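Local coordinates for alkyltransferase-like protein 1 (Schizosaccharomyces pombe, PDB 3GYH) that recognises O6-alkylguanine lesions in DNA, flips the damaged nucleotide into a hydrophobic pocket and so presents it to nucleotide excision repair, at a contact of chain A with DNA. Sequence-based numbering; all coordinates share one arbitrary frame.

Site 1: a contact of chain A with DNA. Residues 43, 46, 68, 70-71. With nucleotides of chain B.
Gln43 and Lys46, near the C-terminal end of helix 38-46, meet DG7 of chain B from one side, while the loop stretch Lys68 to Ile71 meets it from the other. The helix is the recognition helix of the family's helix-turn-helix, and DG7 is unpaired, rotated out of the duplex. Lys46 makes its contact with the aliphatic part of its chain, not the tip. With CG anti to the backbone N (chi1 -160°), the methylenes run alongside the phosphate of DG7, where CD lies 3.2 Å from OP1. At its root the same side chain touches the flipped base: CB is 3.6 Å from N7 of DG7, on the base face opposite Arg69. Gln43 curls over at chi2 (-40°), which turns its carboxamide toward the backbone; NE2 stops 3.5 Å from OP1 of DG7, a polar approach too long to count as a firm hydrogen bond.

OP2, the other non-bridging oxygen, looks toward the loop. There the backbone N of Asp70 gives a weak hydrogen bond of 3.4 Å to OP2 of DG7 (140° at H). The Asp70 side chain turns to the preceding nucleotide and lays its carboxylate against the sugar, CG being 3.5 Å from C5' of DG6. OD1 is 3.6 Å from OP2 of DG6, so two probably negative groups may repel each other mildly here, and packing more than charge appears to carry this contact. An alanine in place of Asp70 takes the carboxylate away and would probably open a gap beside C5' of DG6, leaving that sugar less well packed. Closer to the base, the carbonyl O of Lys68 comes within 3.6 Å of the ribose O4' of DG7. In the fold, the site spans the mouth of the base pocket, with the end of helix 38-46 on one rim and the loop before the short 3-10 helix 73-75 on the other.

Site 2: a contact of chain A with DNA. Residues 25, 56, 59, 67-69, 78. With nucleotides of chain B.
Tyr25 and Arg69 meet the flipped DG7 of chain B in different ways, one at the edge of the base and one over its face, inside the alkylguanine pocket of the protein; the DNA carries a POB lesion. The packing is tight around the base. The phenol OH of Tyr25 donates to N3 of DG7, on its sugar edge (2.6 Å). The exocyclic amine N2 of DG7 is shared between two carbonyls: it reaches Trp56 O at 2.8 Å along the Watson-Crick edge and, on a lone pair in the carbonyl plane, Val59 O at 3.2 Å. Together these bonds read the guanine edge. Trp56 occupies the place of the alkyl-accepting cysteine of the methyltransferases, and its ring atom CE3 approaches N1 of DG7 at 3.4 Å.

Arg69, which distinguishes O6-alkylguanine from guanine, bends at chi2 and again at chi3 (-77°), carrying NH1 over both rings of the base in a cation-pi contact. Its rotation is fixed by second-shell bonds: Arg69 NE and NH2 both donate to Ser67 O, and Arg69 NH2 also donates to Gln78 OE1 (2.9 Å). The guanidinium, probably positively charged, lies where it could sense the electrostatic potential of the purine.

The backbone is held closely too: Ser67 OG donates to OP1 of DC8 at 3.0 Å, and Tyr25 CZ packs 3.3 Å from C2' of DG7, consistent with its proposed role in phosphate rotation. The loose side is at Lys68, whose side chain points away from the DNA. Gln78 ties the two walls together: its NE2 donates to Val59 O at 3.2 Å, from above the carbonyl plane, 79° out of it.

Site 1: a contact of chain A with DNA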
loop_
_atom_site.group_PDB
_atom_site.type_symbol
_atom_site.label_atom_id
_atom_site.label_comp_id
_atom_site.label_asym_id
_atom_site.label_seq_id
_atom_site.Cartn_x
_atom_site.Cartn_y
_atom_site.Cartn_z
ATOM N N GLN A 43 6.335 1.270 7.413
ATOM C CA GLN A 43 6.272 1.630 8.811
ATOM C C GLN A 43 5.411 2.864 8.900
ATOM O O GLN A 43 4.657 3.035 9.847
ATOM C CB GLN A 43 7.669 1.869 9.381
ATOM C CG GLN A 43 8.278 0.610 10.018
ATOM C CD GLN A 43 7.255 -0.222 10.833
ATOM O OE1 GLN A 43 6.718 0.246 11.853
ATOM N NE2 GLN A 43 6.993 -1.460 10.383
ATOM N N LYS A 46 1.729 1.679 8.608
ATOM C CA LYS A 46 1.406 1.054 9.872
ATOM C C LYS A 46 1.156 2.108 10.929
ATOM O O LYS A 46 0.433 1.855 11.883
ATOM C CB LYS A 46 2.537 0.136 10.319
ATOM C CG LYS A 46 2.120 -0.904 11.328
ATOM C CD LYS A 46 3.265 -1.229 12.248
ATOM C CE LYS A 46 2.793 -2.026 13.456
ATOM N NZ LYS A 46 3.930 -2.204 14.411
ATOM N N LYS A 68 0.891 -9.801 4.921
ATOM C CA LYS A 68 0.388 -10.328 6.184
ATOM C C LYS A 68 0.834 -9.443 7.350
ATOM O O LYS A 68 1.796 -8.679 7.234
ATOM C CB LYS A 68 0.795 -11.791 6.390
ATOM C CG LYS A 68 -0.001 -12.783 5.524
ATOM C CD LYS A 68 -1.003 -13.652 6.330
ATOM C CE LYS A 68 -2.046 -14.331 5.410
ATOM N NZ LYS A 68 -2.059 -15.830 5.470
ATOM N N ASP A 70 1.439 -8.862 11.586
ATOM C CA ASP A 70 1.652 -9.316 12.952
ATOM C C ASP A 70 0.943 -8.336 13.899
ATOM O O ASP A 70 1.021 -8.452 15.130
ATOM C CB ASP A 70 3.160 -9.391 13.249
ATOM C CG ASP A 70 3.956 -10.113 12.143
ATOM O OD1 ASP A 70 4.582 -11.154 12.446
ATOM O OD2 ASP A 70 3.971 -9.642 10.978
ATOM N N ILE A 71 0.270 -7.356 13.295
ATOM C CA ILE A 71 -0.870 -6.681 13.909
ATOM C C ILE A 71 -2.161 -7.342 13.399
ATOM O O ILE A 71 -3.117 -6.669 12.985
ATOM C CB ILE A 71 -0.837 -5.146 13.629
ATOM C CG1 ILE A 71 -0.917 -4.337 14.938
ATOM C CG2 ILE A 71 -1.884 -4.733 12.579
ATOM C CD1 ILE A 71 -1.988 -4.812 15.905
ATOM P P DG B 6 7.290 -8.840 14.604
ATOM O OP1 DG B 6 6.093 -8.008 14.920
ATOM O OP2 DG B 6 7.258 -10.316 14.697
ATOM O "O5'" DG B 6 7.812 -8.499 13.135
ATOM C "C5'" DG B 6 6.841 -8.115 12.177
ATOM C "C4'" DG B 6 6.750 -6.605 12.026
ATOM O "O4'" DG B 6 8.071 -6.042 12.253
ATOM C "C3'" DG B 6 6.354 -6.195 10.612
ATOM O "O3'" DG B 6 5.675 -4.946 10.573
ATOM C "C2'" DG B 6 7.709 -6.127 9.918
ATOM C "C1'" DG B 6 8.626 -5.608 11.022
ATOM N N9 DG B 6 9.989 -6.119 10.922
ATOM C C8 DG B 6 10.429 -7.408 11.124
ATOM N N7 DG B 6 11.722 -7.544 10.961
ATOM C C5 DG B 6 12.155 -6.264 10.632
ATOM C C6 DG B 6 13.447 -5.774 10.343
ATOM O O6 DG B 6 14.518 -6.375 10.309
ATOM N N1 DG B 6 13.454 -4.424 10.054
ATOM C C2 DG B 6 12.333 -3.643 10.045
ATOM N N2 DG B 6 12.538 -2.369 9.742
ATOM N N3 DG B 6 11.111 -4.071 10.326
ATOM C C4 DG B 6 11.100 -5.389 10.602
ATOM P P DG B 7 4.099 -5.146 10.472
ATOM O OP1 DG B 7 4.230 -3.649 10.467
ATOM O OP2 DG B 7 2.975 -5.810 11.246
ATOM O "O5'" DG B 7 3.878 -5.652 8.967
ATOM C "C5'" DG B 7 4.628 -5.107 7.902
ATOM C "C4'" DG B 7 3.954 -5.509 6.604
ATOM O "O4'" DG B 7 2.572 -5.182 6.700
ATOM C "C3'" DG B 7 4.543 -4.607 5.538
ATOM O "O3'" DG B 7 4.477 -5.276 4.273
ATOM C "C2'" DG B 7 3.637 -3.395 5.563
ATOM C "C1'" DG B 7 2.304 -4.012 5.930
ATOM N N9 DG B 7 1.442 -3.084 6.682
ATOM C C8 DG B 7 1.325 -3.029 8.010
ATOM N N7 DG B 7 0.417 -2.067 8.326
ATOM C C5 DG B 7 -0.025 -1.519 7.175
ATOM C C6 DG B 7 -0.942 -0.510 6.885
ATOM O O6 DG B 7 -1.603 0.140 7.896
ATOM N N1 DG B 7 -1.175 -0.201 5.596
ATOM C C2 DG B 7 -0.523 -0.858 4.609
ATOM N N2 DG B 7 -0.764 -0.536 3.322
ATOM N N3 DG B 7 0.371 -1.836 4.871
ATOM C C4 DG B 7 0.629 -2.179 6.146
#

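Site 2: a contact of chain A with DNA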
loop_
_atom_site.group_PDB
_atom_site.type_symbol
_atom_site.label_atom_id
_atom_site.label_comp_id
_atom_site.label_asym_id
_atom_site.label_seq_id
_atom_site.Cartn_x
_atom_site.Cartn_y
_atom_site.Cartn_z
ATOM N N TYR A 25 4.959 -0.615 -1.847
ATOM C CA TYR A 25 5.956 -0.187 -0.861
ATOM C C TYR A 25 7.211 0.310 -1.559
ATOM O O TYR A 25 7.549 1.495 -1.487
ATOM C CB TYR A 25 6.298 -1.348 0.078
ATOM C CG TYR A 25 5.106 -1.822 0.900
ATOM C CD1 TYR A 25 4.926 -3.162 1.206
ATOM C CD2 TYR A 25 4.157 -0.917 1.357
ATOM C CE1 TYR A 25 3.832 -3.591 1.945
ATOM C CE2 TYR A 25 3.074 -1.327 2.097
ATOM C CZ TYR A 25 2.905 -2.663 2.391
ATOM O OH TYR A 25 1.804 -3.054 3.139
ATOM N N TRP A 56 -4.143 4.456 2.358
ATOM C CA TRP A 56 -3.219 3.445 2.827
ATOM C C TRP A 56 -3.524 2.075 2.224
ATOM O O TRP A 56 -2.646 1.213 2.142
ATOM C CB TRP A 56 -3.212 3.378 4.356
ATOM C CG TRP A 56 -4.518 2.985 4.926
ATOM C CD1 TRP A 56 -5.520 3.820 5.332
ATOM C CD2 TRP A 56 -4.992 1.648 5.150
ATOM N NE1 TRP A 56 -6.586 3.086 5.805
ATOM C CE2 TRP A 56 -6.288 1.751 5.701
ATOM C CE3 TRP A 56 -4.446 0.375 4.941
ATOM C CZ2 TRP A 56 -7.048 0.628 6.048
ATOM C CZ3 TRP A 56 -5.207 -0.741 5.288
ATOM C CH2 TRP A 56 -6.493 -0.603 5.834
ATOM N N VAL A 59 -1.724 0.348 -1.260
ATOM C CA VAL A 59 -0.295 0.096 -1.188
ATOM C C VAL A 59 -0.019 -1.338 -0.735
ATOM O O VAL A 59 0.039 -1.611 0.466
ATOM C CB VAL A 59 0.374 1.092 -0.237
ATOM C CG1 VAL A 59 1.817 1.252 -0.578
ATOM C CG2 VAL A 59 -0.334 2.434 -0.301
ATOM N N SER A 67 -0.046 -7.658 2.249
ATOM C CA SER A 67 0.989 -8.172 3.122
ATOM C C SER A 67 0.408 -8.666 4.437
ATOM O O SER A 67 -0.477 -8.038 5.001
ATOM C CB SER A 67 2.049 -7.106 3.350
ATOM O OG SER A 67 2.460 -6.546 2.111
ATOM N N LYS A 68 0.891 -9.801 4.921
ATOM C CA LYS A 68 0.388 -10.328 6.184
ATOM C C LYS A 68 0.834 -9.443 7.350
ATOM O O LYS A 68 1.796 -8.679 7.234
ATOM C CB LYS A 68 0.795 -11.791 6.390
ATOM C CG LYS A 68 -0.001 -12.783 5.524
ATOM C CD LYS A 68 -1.003 -13.652 6.330
ATOM C CE LYS A 68 -2.046 -14.331 5.410
ATOM N NZ LYS A 68 -2.059 -15.830 5.470
ATOM N N ARG A 69 0.116 -9.527 8.465
ATOM C CA ARG A 69 0.276 -8.551 9.521
ATOM C C ARG A 69 0.365 -9.193 10.885
ATOM O O ARG A 69 -0.504 -9.962 11.290
ATOM C CB ARG A 69 -0.847 -7.522 9.495
ATOM C CG ARG A 69 -0.362 -6.126 9.157
ATOM C CD ARG A 69 -1.368 -5.377 8.288
ATOM N NE ARG A 69 -1.326 -5.813 6.897
ATOM C CZ ARG A 69 -1.617 -5.036 5.857
ATOM N NH1 ARG A 69 -1.973 -3.775 6.037
ATOM N NH2 ARG A 69 -1.553 -5.529 4.627
ATOM N N GLN A 78 -7.933 -4.034 4.120
ATOM C CA GLN A 78 -7.312 -3.732 2.840
ATOM C C GLN A 78 -8.100 -4.361 1.703
ATOM O O GLN A 78 -8.606 -3.647 0.832
ATOM C CB GLN A 78 -5.831 -4.145 2.793
ATOM C CG GLN A 78 -5.063 -3.515 1.603
ATOM C CD GLN A 78 -3.584 -3.217 1.875
ATOM O OE1 GLN A 78 -2.975 -3.786 2.778
ATOM N NE2 GLN A 78 -3.007 -2.318 1.077
ATOM P P DG B 7 4.099 -5.146 10.472
ATOM O OP1 DG B 7 4.230 -3.649 10.467
ATOM O OP2 DG B 7 2.975 -5.810 11.246
ATOM O "O5'" DG B 7 3.878 -5.652 8.967
ATOM C "C5'" DG B 7 4.628 -5.107 7.902
ATOM C "C4'" DG B 7 3.954 -5.509 6.604
ATOM O "O4'" DG B 7 2.572 -5.182 6.700
ATOM C "C3'" DG B 7 4.543 -4.607 5.538
ATOM O "O3'" DG B 7 4.477 -5.276 4.273
ATOM C "C2'" DG B 7 3.637 -3.395 5.563
ATOM C "C1'" DG B 7 2.304 -4.012 5.930
ATOM N N9 DG B 7 1.442 -3.084 6.682
ATOM C C8 DG B 7 1.325 -3.029 8.010
ATOM N N7 DG B 7 0.417 -2.067 8.326
ATOM C C5 DG B 7 -0.025 -1.519 7.175
ATOM C C6 DG B 7 -0.942 -0.510 6.885
ATOM O O6 DG B 7 -1.603 0.140 7.896
ATOM N N1 DG B 7 -1.175 -0.201 5.596
ATOM C C2 DG B 7 -0.523 -0.858 4.609
ATOM N N2 DG B 7 -0.764 -0.536 3.322
ATOM N N3 DG B 7 0.371 -1.836 4.871
ATOM C C4 DG B 7 0.629 -2.179 6.146
ATOM P P DC B 8 5.781 -6.180 4.160
ATOM O OP1 DC B 8 5.397 -6.527 2.774
ATOM O OP2 DC B 8 6.196 -7.245 5.094
ATOM O "O5'" DC B 8 6.974 -5.120 4.087
ATOM C "C5'" DC B 8 6.842 -3.973 3.273
ATOM C "C4'" DC B 8 8.041 -3.832 2.362
ATOM O "O4'" DC B 8 9.239 -4.282 3.052
ATOM C "C3'" DC B 8 7.902 -4.634 1.076
ATOM O "O3'" DC B 8 8.212 -3.785 0.002
ATOM C "C2'" DC B 8 8.936 -5.734 1.211
ATOM C "C1'" DC B 8 9.945 -5.118 2.182
ATOM N N1 DC B 8 10.629 -6.145 2.958
ATOM C C2 DC B 8 12.002 -6.318 2.773
ATOM O O2 DC B 8 12.593 -5.573 1.980
ATOM N N3 DC B 8 12.654 -7.282 3.471
ATOM C C4 DC B 8 11.966 -8.051 4.302
ATOM N N4 DC B 8 12.642 -8.980 4.959
ATOM C C5 DC B 8 10.560 -7.897 4.497
ATOM C C6 DC B 8 9.927 -6.940 3.806
#

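The C-alpha centres of site 1 and site 2 lie about 8 Å apart, and both include Lys68 and contact DG7 of chain B. Site 1 covers its 5' phosphate and one base face; site 2 covers the opposite face, the sugar and Watson-Crick edges and the link to DC8. The loop 67-71 runs through both, so a shift of this loop would probably be felt at both Arg69 and the phosphate contacts. Helix 38-46 and helix 25-31, the helix-turn-helix pair, contribute to site 1 and site 2 respectively. Together the sites hold one extrahelical nucleotide from several directions within a single protein chain.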